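Local coordinates for 43.8 kDa insecticidal crystal protein (Bacillus thuringiensis, PDB 4JP0) that forms one component of a binary insecticidal toxin that acts on western corn rootworm, probably at the larval midgut epithelium, at residues A[8-13]-A[133-138]. Residues are numbered along the deposited sequence; the frame is centred on the assembly and turned at random.
Sequences YEISNH and QQWNLT
The first and last strands of the ricin B-type beta-trefoil pair here, E9 facing T138 and S11 facing N136 as antiparallel hydrogen-bonded pairs, so that the closing strand of the domain returns to its opening one. Each of these two pairs is joined by two backbone bonds, the shortest of them from E9 N to T138 O and from N136 N to S11 O (both 2.8 Å). Beyond the end of strand 6-12, H13 N adds a bond to Q134 O, approaching with a tilt of 33° from the carbonyl plane.

On the face that carries I10, N12, W135 and L137, N12 ND2 stands over one face of the W135 indole, offset toward the rim, and N12 CB makes an off-centre CH-pi contact with the six-membered ring. N12 CG, anti to the backbone N (chi1 -173°), lies beside the carbonyl carbon, and from there the amide is turned 74° from the indole plane. N12 ND2 comes to 3.4 Å from W135 CZ2 but is hydrogen-bonded to N132 O, while N12 OD1 accepts from N15 N. I10 CG2 packs 4.0 Å from W135 CE3, and its CG1 branch runs alongside L137. At the other end of the pairing, L137 CD2 sits over the face of the Y8 ring, 4.1 Å from its centroid, in a CH-pi contact.

The face carrying E9, S11, N136 and T138 is polar and hydrated. One water joins E9 O and S11 OG; a second links S11 OG to N136 ND2, and a third connects that ND2 with H13 ND1 at the edge of the imidazole.

Strand 43-52 flanks strand 6-12 and meets Y8 and L137 through L49, and I10 through W47. W135 reaches into the trefoil, touching I102 and I121 and donating from NE1 to L110 O, while N136 OD1 bonds S99 OG at strand 99-104.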
# COMPACT_ATOMS: atom_id res chain seq x y z
N TYR A 8 -23.15 9.14 -3.25
CA TYR A 8 -23.83 10.33 -2.79
C TYR A 8 -24.38 11.15 -3.92
O TYR A 8 -23.81 11.17 -4.99
CB TYR A 8 -22.81 11.23 -2.09
CG TYR A 8 -22.34 10.76 -0.74
CD1 TYR A 8 -21.08 10.19 -0.59
CD2 TYR A 8 -23.14 10.92 0.38
CE1 TYR A 8 -20.64 9.79 0.68
CE2 TYR A 8 -22.70 10.51 1.65
CZ TYR A 8 -21.45 9.97 1.78
OH TYR A 8 -20.99 9.59 3.01
N GLU A 9 -25.45 11.88 -3.67
CA GLU A 9 -25.89 12.93 -4.59
C GLU A 9 -25.55 14.21 -3.85
O GLU A 9 -25.65 14.26 -2.63
CB GLU A 9 -27.42 12.84 -4.83
CG GLU A 9 -27.74 11.66 -5.73
CD GLU A 9 -29.22 11.50 -5.99
OE1 GLU A 9 -30.05 12.13 -5.30
OE2 GLU A 9 -29.54 10.72 -6.90
N ILE A 10 -25.14 15.23 -4.56
CA ILE A 10 -24.72 16.50 -3.91
C ILE A 10 -25.62 17.63 -4.41
O ILE A 10 -25.71 17.87 -5.60
CB ILE A 10 -23.24 16.81 -4.23
CG1 ILE A 10 -22.34 15.72 -3.66
CG2 ILE A 10 -22.80 18.14 -3.66
CD1 ILE A 10 -20.86 15.89 -4.13
N SER A 11 -26.33 18.27 -3.50
CA SER A 11 -27.28 19.31 -3.89
C SER A 11 -27.04 20.62 -3.16
O SER A 11 -26.53 20.63 -2.04
CB SER A 11 -28.74 18.84 -3.67
OG SER A 11 -28.98 18.49 -2.33
N ASN A 12 -27.46 21.72 -3.77
CA ASN A 12 -27.20 23.01 -3.19
C ASN A 12 -28.28 23.45 -2.17
O ASN A 12 -29.49 23.30 -2.40
CB ASN A 12 -27.11 24.05 -4.28
CG ASN A 12 -26.68 25.41 -3.74
OD1 ASN A 12 -27.49 26.31 -3.59
ND2 ASN A 12 -25.39 25.54 -3.44
N HIS A 13 -27.82 23.99 -1.05
CA HIS A 13 -28.75 24.45 -0.01
C HIS A 13 -29.67 25.55 -0.51
O HIS A 13 -30.87 25.51 -0.24
CB HIS A 13 -27.95 24.93 1.20
CG HIS A 13 -28.78 25.58 2.28
ND1 HIS A 13 -29.54 24.86 3.17
CD2 HIS A 13 -28.87 26.87 2.67
CE1 HIS A 13 -30.09 25.68 4.05
NE2 HIS A 13 -29.71 26.91 3.76
N GLN A 133 -23.11 28.67 -0.90
CA GLN A 133 -21.88 27.95 -0.65
C GLN A 133 -22.14 26.78 0.31
O GLN A 133 -21.21 26.16 0.81
CB GLN A 133 -20.84 28.93 -0.08
CG GLN A 133 -20.39 29.95 -1.18
CD GLN A 133 -19.32 30.90 -0.69
OE1 GLN A 133 -19.20 31.11 0.51
NE2 GLN A 133 -18.51 31.42 -1.61
N GLN A 134 -23.42 26.44 0.53
CA GLN A 134 -23.73 25.32 1.42
C GLN A 134 -24.32 24.16 0.59
O GLN A 134 -25.14 24.37 -0.30
CB GLN A 134 -24.72 25.71 2.51
CG GLN A 134 -24.47 27.07 3.21
CD GLN A 134 -23.11 27.15 3.82
OE1 GLN A 134 -22.72 26.26 4.56
NE2 GLN A 134 -22.38 28.25 3.54
N TRP A 135 -23.95 22.93 0.95
CA TRP A 135 -24.25 21.74 0.16
C TRP A 135 -24.70 20.59 1.04
O TRP A 135 -24.22 20.42 2.16
CB TRP A 135 -22.98 21.31 -0.62
CG TRP A 135 -22.47 22.40 -1.51
CD1 TRP A 135 -21.65 23.41 -1.17
CD2 TRP A 135 -22.91 22.68 -2.85
NE1 TRP A 135 -21.49 24.29 -2.22
CE2 TRP A 135 -22.26 23.86 -3.27
CE3 TRP A 135 -23.73 21.99 -3.75
CZ2 TRP A 135 -22.42 24.40 -4.55
CZ3 TRP A 135 -23.88 22.52 -5.04
CH2 TRP A 135 -23.23 23.72 -5.43
N ASN A 136 -25.61 19.78 0.48
CA ASN A 136 -26.12 18.62 1.17
C ASN A 136 -25.67 17.38 0.46
O ASN A 136 -25.63 17.35 -0.75
CB ASN A 136 -27.64 18.68 1.14
CG ASN A 136 -28.17 19.86 1.94
OD1 ASN A 136 -27.74 20.11 3.08
ND2 ASN A 136 -29.07 20.62 1.35
N LEU A 137 -25.36 16.34 1.26
CA LEU A 137 -24.96 15.04 0.71
C LEU A 137 -26.03 14.03 1.04
O LEU A 137 -26.39 13.84 2.24
CB LEU A 137 -23.58 14.61 1.24
CG LEU A 137 -22.41 15.07 0.33
CD1 LEU A 137 -22.21 16.56 0.36
CD2 LEU A 137 -21.11 14.36 0.75
N THR A 138 -26.57 13.39 0.01
CA THR A 138 -27.62 12.42 0.20
C THR A 138 -27.09 11.05 -0.19
O THR A 138 -26.66 10.87 -1.32
CB THR A 138 -28.78 12.79 -0.73
OG1 THR A 138 -29.25 14.12 -0.41
CG2 THR A 138 -29.99 11.86 -0.51
O HOH W 1 -28.19 15.84 -1.77
O HOH W 2 -30.96 19.66 -0.95
O HOH W 3 -30.49 22.46 3.18